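Local coordinates for glutamine amidotransferase type-2 domain-containing protein (Pseudomonas aeruginosa PAO1, PDB 1TE5), which probably acts as a class II glutamine amidotransferase of the Ntn-hydrolase clan, releasing ammonia from glutamine, although its acceptor substrate and exact function are unknown, at residues D34-A39 against S58-L63; I38-G43 against R47-P52; I75-Q80 against N90-I95. All coordinates share one frame; numbering follows the deposited sequence.

Contact 1 of 3, residues D34-A39 against S58-L63; sequences DGWGIA and SEVARL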
loop_
_atom_site.group_PDB
_atom_site.type_symbol
_atom_site.label_atom_id
_atom_site.label_comp_id
_atom_site.label_asym_id
_atom_site.label_seq_id
_atom_site.Cartn_x
_atom_site.Cartn_y
_atom_site.Cartn_z
ATOM N N ASP A 34 -19.457 -0.506 -6.427
ATOM C CA ASP A 34 -18.759 -1.769 -6.237
ATOM C C ASP A 34 -17.278 -1.546 -5.963
ATOM O O ASP A 34 -16.648 -0.664 -6.542
ATOM C CB ASP A 34 -18.904 -2.668 -7.467
ATOM C CG ASP A 34 -20.139 -3.546 -7.421
ATOM O OD1 ASP A 34 -20.479 -4.128 -8.470
ATOM O OD2 ASP A 34 -20.759 -3.675 -6.347
ATOM N N GLY A 35 -16.724 -2.409 -5.125
ATOM C CA GLY A 35 -15.309 -2.338 -4.761
ATOM C C GLY A 35 -14.307 -2.293 -5.907
ATOM O O GLY A 35 -14.527 -2.891 -6.966
ATOM N N TRP A 36 -13.202 -1.584 -5.701
ATOM C CA TRP A 36 -12.188 -1.446 -6.743
ATOM C C TRP A 36 -10.774 -1.408 -6.173
ATOM O O TRP A 36 -10.582 -1.222 -4.976
ATOM C CB TRP A 36 -12.449 -0.166 -7.544
ATOM C CG TRP A 36 -12.453 1.052 -6.682
ATOM C CD1 TRP A 36 -13.476 1.490 -5.888
ATOM C CD2 TRP A 36 -11.356 1.945 -6.452
ATOM N NE1 TRP A 36 -13.082 2.596 -5.172
ATOM C CE2 TRP A 36 -11.786 2.897 -5.498
ATOM C CE3 TRP A 36 -10.053 2.032 -6.956
ATOM C CZ2 TRP A 36 -10.959 3.915 -5.034
ATOM C CZ3 TRP A 36 -9.234 3.044 -6.495
ATOM C CH2 TRP A 36 -9.691 3.974 -5.542
ATOM N N GLY A 37 -9.786 -1.495 -7.052
ATOM C CA GLY A 37 -8.409 -1.460 -6.610
ATOM C C GLY A 37 -7.488 -1.189 -7.774
ATOM O O GLY A 37 -7.665 -1.734 -8.865
ATOM N N ILE A 38 -6.511 -0.318 -7.554
ATOM C CA ILE A 38 -5.555 0.039 -8.587
ATOM C C ILE A 38 -4.169 0.166 -7.975
ATOM O O ILE A 38 -3.933 1.022 -7.122
ATOM C CB ILE A 38 -5.922 1.384 -9.247
ATOM C CG1 ILE A 38 -7.303 1.290 -9.895
ATOM C CG2 ILE A 38 -4.874 1.767 -10.282
ATOM C CD1 ILE A 38 -7.894 2.623 -10.269
ATOM N N ALA A 39 -3.272 -0.721 -8.389
ATOM C CA ALA A 39 -1.899 -0.709 -7.920
ATOM C C ALA A 39 -1.027 -0.435 -9.126
ATOM O O ALA A 39 -1.350 -0.847 -10.231
ATOM C CB ALA A 39 -1.542 -2.041 -7.304
ATOM N N SER A 58 -16.070 8.082 -1.799
ATOM C CA SER A 58 -14.979 8.159 -0.828
ATOM C C SER A 58 -13.757 9.008 -1.200
ATOM O O SER A 58 -13.621 9.459 -2.340
ATOM C CB SER A 58 -14.541 6.752 -0.418
ATOM O OG SER A 58 -14.033 6.034 -1.527
ATOM N N GLU A 59 -12.899 9.247 -0.204
ATOM C CA GLU A 59 -11.682 10.040 -0.374
ATOM C C GLU A 59 -10.635 9.279 -1.186
ATOM O O GLU A 59 -9.838 9.884 -1.895
ATOM C CB GLU A 59 -11.097 10.420 0.990
ATOM C CG GLU A 59 -10.156 11.628 0.956
ATOM C CD GLU A 59 -10.892 12.944 0.727
ATOM O OE1 GLU A 59 -11.821 13.248 1.521
ATOM O OE2 GLU A 59 -10.539 13.671 -0.239
ATOM N N VAL A 60 -10.598 7.959 -1.017
ATOM C CA VAL A 60 -9.666 7.106 -1.759
ATOM C C VAL A 60 -10.053 7.079 -3.243
ATOM O O VAL A 60 -9.201 6.951 -4.123
ATOM C CB VAL A 60 -9.659 5.669 -1.191
ATOM C CG1 VAL A 60 -11.047 5.093 -1.207
ATOM C CG2 VAL A 60 -8.704 4.782 -1.981
ATOM N N ALA A 61 -11.355 7.181 -3.496
ATOM C CA ALA A 61 -11.906 7.200 -4.843
ATOM C C ALA A 61 -11.546 8.523 -5.510
ATOM O O ALA A 61 -11.438 8.612 -6.732
ATOM C CB ALA A 61 -13.403 7.024 -4.781
ATOM N N ARG A 62 -11.389 9.556 -4.695
ATOM C CA ARG A 62 -11.003 10.870 -5.186
ATOM C C ARG A 62 -9.485 10.916 -5.336
ATOM O O ARG A 62 -8.954 11.626 -6.194
ATOM C CB ARG A 62 -11.450 11.961 -4.210
ATOM C CG ARG A 62 -12.904 12.366 -4.332
ATOM C CD ARG A 62 -13.173 13.659 -3.561
ATOM N NE ARG A 62 -13.415 13.439 -2.140
ATOM C CZ ARG A 62 -14.521 12.880 -1.657
ATOM N NH1 ARG A 62 -14.675 12.718 -0.349
ATOM N NH2 ARG A 62 -15.477 12.483 -2.486
ATOM N N LEU A 63 -8.793 10.190 -4.463
ATOM C CA LEU A 63 -7.343 10.136 -4.486
ATOM C C LEU A 63 -6.772 9.569 -5.791
ATOM O O LEU A 63 -5.831 10.137 -6.343
ATOM C CB LEU A 63 -6.828 9.361 -3.273
ATOM C CG LEU A 63 -6.155 10.166 -2.155
ATOM C CD1 LEU A 63 -4.802 10.646 -2.631
ATOM C CD2 LEU A 63 -7.025 11.337 -1.722
#

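Contact 2 of 3, residues I38-G43 against R47-P52; sequences IAFYEG and RLFQDP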
loop_
_atom_site.group_PDB
_atom_site.type_symbol
_atom_site.label_atom_id
_atom_site.label_comp_id
_atom_site.label_asym_id
_atom_site.label_seq_id
_atom_site.Cartn_x
_atom_site.Cartn_y
_atom_site.Cartn_z
ATOM N N ILE A 38 -6.511 -0.318 -7.554
ATOM C CA ILE A 38 -5.555 0.039 -8.587
ATOM C C ILE A 38 -4.169 0.166 -7.975
ATOM O O ILE A 38 -3.933 1.022 -7.122
ATOM C CB ILE A 38 -5.922 1.384 -9.247
ATOM C CG1 ILE A 38 -7.303 1.290 -9.895
ATOM C CG2 ILE A 38 -4.874 1.767 -10.282
ATOM C CD1 ILE A 38 -7.894 2.623 -10.269
ATOM N N ALA A 39 -3.272 -0.721 -8.389
ATOM C CA ALA A 39 -1.899 -0.709 -7.920
ATOM C C ALA A 39 -1.027 -0.435 -9.126
ATOM O O ALA A 39 -1.350 -0.847 -10.231
ATOM C CB ALA A 39 -1.542 -2.041 -7.304
ATOM N N PHE A 40 0.019 0.353 -8.934
ATOM C CA PHE A 40 0.941 0.656 -10.014
ATOM C C PHE A 40 2.335 0.913 -9.462
ATOM O O PHE A 40 2.498 1.156 -8.267
ATOM C CB PHE A 40 0.439 1.816 -10.886
ATOM C CG PHE A 40 0.251 3.105 -10.150
ATOM C CD1 PHE A 40 1.253 4.079 -10.158
ATOM C CD2 PHE A 40 -0.942 3.366 -9.481
ATOM C CE1 PHE A 40 1.071 5.308 -9.505
ATOM C CE2 PHE A 40 -1.140 4.583 -8.825
ATOM C CZ PHE A 40 -0.130 5.558 -8.838
ATOM N N TYR A 41 3.341 0.836 -10.324
ATOM C CA TYR A 41 4.715 1.016 -9.889
ATOM C C TYR A 41 5.402 2.306 -10.276
ATOM O O TYR A 41 5.146 2.873 -11.324
ATOM C CB TYR A 41 5.551 -0.164 -10.362
ATOM C CG TYR A 41 5.072 -1.475 -9.806
ATOM C CD1 TYR A 41 3.944 -2.103 -10.330
ATOM C CD2 TYR A 41 5.743 -2.087 -8.756
ATOM C CE1 TYR A 41 3.492 -3.310 -9.819
ATOM C CE2 TYR A 41 5.303 -3.291 -8.236
ATOM C CZ TYR A 41 4.181 -3.898 -8.770
ATOM O OH TYR A 41 3.753 -5.090 -8.248
ATOM N N GLU A 42 6.318 2.732 -9.419
ATOM C CA GLU A 42 7.119 3.930 -9.606
ATOM C C GLU A 42 8.551 3.527 -9.267
ATOM O O GLU A 42 9.114 3.844 -8.215
ATOM C CB GLU A 42 6.665 4.985 -8.603
ATOM C CG GLU A 42 6.674 6.407 -9.112
ATOM C CD GLU A 42 5.782 7.318 -8.278
ATOM O OE1 GLU A 42 4.545 7.280 -8.470
ATOM O OE2 GLU A 42 6.319 8.068 -7.434
ATOM N N GLY A 43 9.115 2.756 -10.193
ATOM C CA GLY A 43 10.429 2.182 -9.978
ATOM C C GLY A 43 10.135 0.819 -9.345
ATOM O O GLY A 43 9.340 0.056 -9.910
ATOM N N ARG A 47 2.268 1.799 -5.546
ATOM C CA ARG A 47 1.208 2.608 -4.950
ATOM C C ARG A 47 -0.095 1.820 -5.021
ATOM O O ARG A 47 -0.394 1.201 -6.033
ATOM C CB ARG A 47 1.050 3.938 -5.682
ATOM C CG ARG A 47 2.245 4.853 -5.568
ATOM C CD ARG A 47 1.909 6.224 -6.089
ATOM N NE ARG A 47 3.064 7.116 -6.121
ATOM C CZ ARG A 47 3.429 7.922 -5.130
ATOM N NH1 ARG A 47 4.495 8.694 -5.268
ATOM N NH2 ARG A 47 2.730 7.956 -3.999
ATOM N N LEU A 48 -0.868 1.843 -3.947
ATOM C CA LEU A 48 -2.123 1.111 -3.911
ATOM C C LEU A 48 -3.289 1.964 -3.413
ATOM O O LEU A 48 -3.226 2.565 -2.335
ATOM C CB LEU A 48 -1.982 -0.128 -3.022
ATOM C CG LEU A 48 -3.220 -1.013 -2.832
ATOM C CD1 LEU A 48 -3.631 -1.665 -4.152
ATOM C CD2 LEU A 48 -2.924 -2.060 -1.779
ATOM N N PHE A 49 -4.345 2.013 -4.218
ATOM C CA PHE A 49 -5.555 2.752 -3.887
ATOM C C PHE A 49 -6.662 1.728 -4.072
ATOM O O PHE A 49 -6.806 1.157 -5.155
ATOM C CB PHE A 49 -5.780 3.910 -4.861
ATOM C CG PHE A 49 -4.621 4.865 -4.972
ATOM C CD1 PHE A 49 -3.644 4.690 -5.953
ATOM C CD2 PHE A 49 -4.512 5.954 -4.107
ATOM C CE1 PHE A 49 -2.579 5.582 -6.072
ATOM C CE2 PHE A 49 -3.444 6.854 -4.219
ATOM C CZ PHE A 49 -2.477 6.661 -5.208
ATOM N N GLN A 50 -7.421 1.462 -3.016
ATOM C CA GLN A 50 -8.506 0.488 -3.094
ATOM C C GLN A 50 -9.631 0.828 -2.128
ATOM O O GLN A 50 -9.433 1.551 -1.155
ATOM C CB GLN A 50 -7.982 -0.917 -2.801
ATOM C CG GLN A 50 -7.649 -1.153 -1.356
ATOM C CD GLN A 50 -6.710 -2.310 -1.147
ATOM O OE1 GLN A 50 -6.849 -3.356 -1.772
ATOM N NE2 GLN A 50 -5.734 -2.122 -0.264
ATOM N N ASP A 51 -10.794 0.237 -2.351
ATOM C CA ASP A 51 -11.952 0.528 -1.524
ATOM C C ASP A 51 -13.008 -0.540 -1.718
ATOM O O ASP A 51 -13.291 -0.935 -2.840
ATOM C CB ASP A 51 -12.534 1.876 -1.960
ATOM C CG ASP A 51 -13.213 2.626 -0.829
ATOM O OD1 ASP A 51 -14.181 3.356 -1.120
ATOM O OD2 ASP A 51 -12.767 2.528 0.337
ATOM N N PRO A 52 -13.551 -1.082 -0.617
ATOM C CA PRO A 52 -14.589 -2.110 -0.741
ATOM C C PRO A 52 -15.903 -1.417 -1.091
ATOM O O PRO A 52 -15.902 -0.229 -1.426
ATOM C CB PRO A 52 -14.629 -2.715 0.659
ATOM C CG PRO A 52 -14.296 -1.557 1.529
ATOM C CD PRO A 52 -13.157 -0.902 0.789
#

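Contact 3 of 3, residues I75-Q80 against N90-I95; sequences IGHIRQ and NTHPFI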
loop_
_atom_site.group_PDB
_atom_site.type_symbol
_atom_site.label_atom_id
_atom_site.label_comp_id
_atom_site.label_asym_id
_atom_site.label_seq_id
_atom_site.Cartn_x
_atom_site.Cartn_y
_atom_site.Cartn_z
ATOM N N ILE A 75 -1.885 -2.837 -12.255
ATOM C CA ILE A 75 -2.758 -3.978 -12.021
ATOM C C ILE A 75 -3.940 -3.454 -11.215
ATOM O O ILE A 75 -3.758 -2.800 -10.189
ATOM C CB ILE A 75 -2.072 -5.128 -11.220
ATOM C CG1 ILE A 75 -1.131 -5.930 -12.116
ATOM C CG2 ILE A 75 -3.116 -6.080 -10.651
ATOM C CD1 ILE A 75 -0.622 -7.190 -11.466
ATOM N N GLY A 76 -5.147 -3.766 -11.668
ATOM C CA GLY A 76 -6.328 -3.309 -10.967
ATOM C C GLY A 76 -7.496 -4.259 -11.111
ATOM O O GLY A 76 -7.495 -5.149 -11.977
ATOM N N HIS A 77 -8.477 -4.098 -10.230
ATOM C CA HIS A 77 -9.678 -4.924 -10.246
ATOM C C HIS A 77 -10.855 -4.029 -9.880
ATOM O O HIS A 77 -10.971 -3.562 -8.750
ATOM C CB HIS A 77 -9.593 -6.035 -9.216
ATOM C CG HIS A 77 -10.603 -7.138 -9.346
ATOM N ND1 HIS A 77 -11.780 -6.983 -10.047
ATOM C CD2 HIS A 77 -10.615 -8.404 -8.864
ATOM C CE1 HIS A 77 -12.473 -8.107 -9.993
ATOM N NE2 HIS A 77 -11.789 -8.985 -9.282
ATOM N N ILE A 78 -11.712 -3.771 -10.859
ATOM C CA ILE A 78 -12.878 -2.912 -10.660
ATOM C C ILE A 78 -14.146 -3.759 -10.531
ATOM O O ILE A 78 -14.208 -4.882 -11.040
ATOM C CB ILE A 78 -13.023 -1.929 -11.850
ATOM C CG1 ILE A 78 -11.678 -1.260 -12.150
ATOM C CG2 ILE A 78 -14.085 -0.872 -11.556
ATOM C CD1 ILE A 78 -11.074 -0.499 -10.994
ATOM N N ARG A 79 -15.156 -3.215 -9.861
ATOM C CA ARG A 79 -16.432 -3.901 -9.667
ATOM C C ARG A 79 -16.271 -5.340 -9.204
ATOM O O ARG A 79 -16.736 -6.281 -9.848
ATOM C CB ARG A 79 -17.303 -3.825 -10.930
ATOM C CG ARG A 79 -17.841 -2.424 -11.224
ATOM C CD ARG A 79 -18.871 -2.403 -12.357
ATOM N NE ARG A 79 -18.298 -2.793 -13.643
ATOM C CZ ARG A 79 -18.481 -3.982 -14.214
ATOM N NH1 ARG A 79 -17.919 -4.252 -15.387
ATOM N NH2 ARG A 79 -19.224 -4.907 -13.614
ATOM N N GLN A 80 -15.613 -5.492 -8.067
ATOM C CA GLN A 80 -15.382 -6.798 -7.483
ATOM C C GLN A 80 -16.676 -7.291 -6.858
ATOM O O GLN A 80 -17.297 -6.586 -6.063
ATOM C CB GLN A 80 -14.274 -6.696 -6.442
ATOM C CG GLN A 80 -12.989 -6.117 -7.024
ATOM C CD GLN A 80 -11.914 -5.874 -5.994
ATOM O OE1 GLN A 80 -11.932 -6.456 -4.912
ATOM N NE2 GLN A 80 -10.951 -5.029 -6.337
ATOM N N ASN A 90 -10.500 -7.567 2.205
ATOM C CA ASN A 90 -11.057 -8.440 1.171
ATOM C C ASN A 90 -11.165 -7.752 -0.189
ATOM O O ASN A 90 -11.839 -8.251 -1.092
ATOM C CB ASN A 90 -12.394 -8.977 1.649
ATOM C CG ASN A 90 -12.349 -9.908 2.849
ATOM O OD1 ASN A 90 -11.529 -10.816 2.904
ATOM N ND2 ASN A 90 -13.205 -9.662 3.835
ATOM N N THR A 91 -10.461 -6.639 -0.348
ATOM C CA THR A 91 -10.474 -5.878 -1.592
ATOM C C THR A 91 -9.150 -6.069 -2.372
ATOM O O THR A 91 -8.076 -6.050 -1.778
ATOM C CB THR A 91 -10.712 -4.384 -1.271
ATOM O OG1 THR A 91 -11.917 -4.251 -0.499
ATOM C CG2 THR A 91 -10.841 -3.569 -2.530
ATOM N N HIS A 92 -9.275 -6.336 -3.674
ATOM C CA HIS A 92 -8.148 -6.542 -4.585
ATOM C C HIS A 92 -7.650 -5.190 -5.065
ATOM O O HIS A 92 -8.401 -4.223 -5.089
ATOM C CB HIS A 92 -8.589 -7.290 -5.853
ATOM C CG HIS A 92 -9.154 -8.654 -5.617
ATOM N ND1 HIS A 92 -10.048 -8.934 -4.605
ATOM C CD2 HIS A 92 -8.997 -9.802 -6.309
ATOM C CE1 HIS A 92 -10.420 -10.199 -4.689
ATOM N NE2 HIS A 92 -9.795 -10.747 -5.716
ATOM N N PRO A 93 -6.387 -5.117 -5.508
ATOM C CA PRO A 93 -5.421 -6.222 -5.569
ATOM C C PRO A 93 -4.659 -6.401 -4.240
ATOM O O PRO A 93 -4.810 -5.592 -3.333
ATOM C CB PRO A 93 -4.500 -5.797 -6.711
ATOM C CG PRO A 93 -4.515 -4.316 -6.624
ATOM C CD PRO A 93 -5.960 -4.002 -6.376
ATOM N N PHE A 94 -3.859 -7.466 -4.143
ATOM C CA PHE A 94 -3.087 -7.753 -2.934
ATOM C C PHE A 94 -1.583 -7.627 -3.196
ATOM O O PHE A 94 -1.105 -7.942 -4.287
ATOM C CB PHE A 94 -3.423 -9.151 -2.404
ATOM C CG PHE A 94 -4.880 -9.347 -2.107
ATOM C CD1 PHE A 94 -5.688 -10.075 -2.970
ATOM C CD2 PHE A 94 -5.452 -8.788 -0.967
ATOM C CE1 PHE A 94 -7.049 -10.242 -2.694
ATOM C CE2 PHE A 94 -6.805 -8.948 -0.683
ATOM C CZ PHE A 94 -7.603 -9.676 -1.546
ATOM N N ILE A 95 -0.848 -7.157 -2.189
ATOM C CA ILE A 95 0.598 -6.973 -2.302
ATOM C C ILE A 95 1.361 -7.767 -1.245
ATOM O O ILE A 95 0.898 -7.929 -0.115
ATOM C CB ILE A 95 0.988 -5.482 -2.157
ATOM C CG1 ILE A 95 0.168 -4.619 -3.116
ATOM C CG2 ILE A 95 2.486 -5.285 -2.408
ATOM C CD1 ILE A 95 0.504 -3.163 -3.033
#

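Contact 1 of 3, residues D34-A39 against S58-L63
Trp36 meets Val60 and Ala61 in a buried apolar contact between a sheet and a helix: strand 35-42, next to 45-51, the outermost strand of its antiparallel sheet within this chain, presents the indole to the first turn of helix 59-66. The contact is small, with 125 Å² buried in all, and the backbones stay well apart, the nearest CA atoms being those of Trp36 and Ala61 at 8.9 Å. The indole spans most of that gap. Its CG sits between the backbone N and the carbonyl carbon (chi1 58°), and from there the benzene half of the ring reaches the helix. Trp36 CH2 lies 3.3 Å from Val60 O, which approaches the ring edge near its plane. Next to it, Trp36 CZ2 comes within 3.4 Å of Ala61 CA, and the same atom is 4.0 Å from Ala61 CB. Val60 approaches from the opposite direction to the indole and touches it with both methyls; CG2 is the closer, 3.8 Å from Trp36 CH2. Elsewhere the ring packs on Phe19, Phe49, Val64 and Ile78, with Asp51 beside it. On the helix, Arg62 points away from the strand and pairs with Glu59, its NE and NH1 making weak bonds to the carboxylate, while Val60 also packs on Arg47 of the second subunit. No hydrogen bond crosses between the two segments. The cohesion therefore rests on van der Waals contact, perhaps with a mild electrostatic gain where the electron-rich Val60 O faces the slightly positive C-H rim of the indole.

Contact 2 of 3, residues I38-G43 against R47-P52
Ile38, Ala39 and Phe40 pair with Phe49, Leu48 and Arg47 as the two arms of a beta hairpin, their short strand axes 4.8 Å apart at closest approach and running antiparallel at 175°. Ile38-Phe49 and Phe40-Arg47 are hydrogen-bonded pairs, each closed by two N-H to O bonds, while Ala39-Leu48 between them is a non-hydrogen-bonded pair. There Ala39 CA comes within 3.1 Å of Arg47 O in a CA-H...O contact.

Ile38, Phe40, Arg47 and Phe49 share one face of the sheet. A chi1 of 60° tips the Phe40 ring across toward strand 45-51. Its face takes a CH-pi contact from Arg47 CB, 4.0 Å from the ring centroid, and its rim meets that of Phe49, Phe40 CE2 lying 3.3 Å from Phe49 CE1. Neither ring lies over the other. Helix 59-66 packs on this face through Val64, and Phe49 also meets Phe49 of the second subunit.

The extended chain of Arg47 runs on past the Phe40 ring to Glu42. Its guanidinium also bonds to Gln50 O and Asp51 O of the second subunit, so one residue ties the hairpin to the dimer partner. The grip on Glu42 is side-on and twisted, the two planes 43° apart: Arg47 NE bonds Glu42 OE1 at 2.8 Å and Arg47 NH1 bonds Glu42 OE2 at 2.9 Å.

Contact 3 of 3, residues I75-Q80 against N90-I95
His77 and Gln80 converge on His92 through different first torsions: His77 CG stands opposite its backbone N (chi1 -166°), whereas Gln80 CG stands opposite its carbonyl carbon (chi1 -56°) and the chain then runs extended to the amide. These settings place Gln80 CG 3.3 Å above the centre of the His77 ring and carry the amide on to the His92 backbone.

Three hydrogen bonds hold that amide. Gln80 OE1 accepts an almost straight bond from His92 N at 2.9 Å. Gln80 NE2 donates to His92 O at 3.0 Å and to His77 O at 2.8 Å; both acceptors lie close to the amide plane, yet NE2 meets each carbonyl from above its own plane.

The imidazoles form a T-shaped pair, the edge of His77 toward the face of His92, with planes at 86° and His77 CD2 3.3 Å from His92 CD2. Phe94 CE1 meets the opposite face of His92, whose NE2 hydrogen-bonds Ser129 OG. Ile75 CG2 touches Pro93 CB at 4.2 Å; a cis peptide precedes this proline.

Arg79 packs on Cys2, and class II amidotransferases use an N-terminal cysteine as nucleophile, so the network probably lies beside the glutamine site. With its oxygen and both N-H groups engaged, the Gln80 amide is fixed in rotation and satisfies buried backbone atoms, joining the corner past Ile78 to the loop entering strand 94-98.

In the fold
The three contacts lie 9 to 10 Å apart between centres. Contacts 1 and 2 both start from strand 35-42 and share Ile38 and Ala39, contact 2 closing first; contact 3 follows both along the chain. Strands 45-51, 35-42 and 73-80 are successive neighbours at one side of the seven-stranded antiparallel sheet, with backbone bonds such as Ala39 N to Ile75 O joining them. Contact 1 adds helix 59-66 to that sheet, while contact 3 connects it to the chain entering strand 94-98 of the six-stranded sheet, in keeping with the layered Ntn-hydrolase fold. Contacts 1 and 2 also reach the second subunit, linking this corner to the dimer.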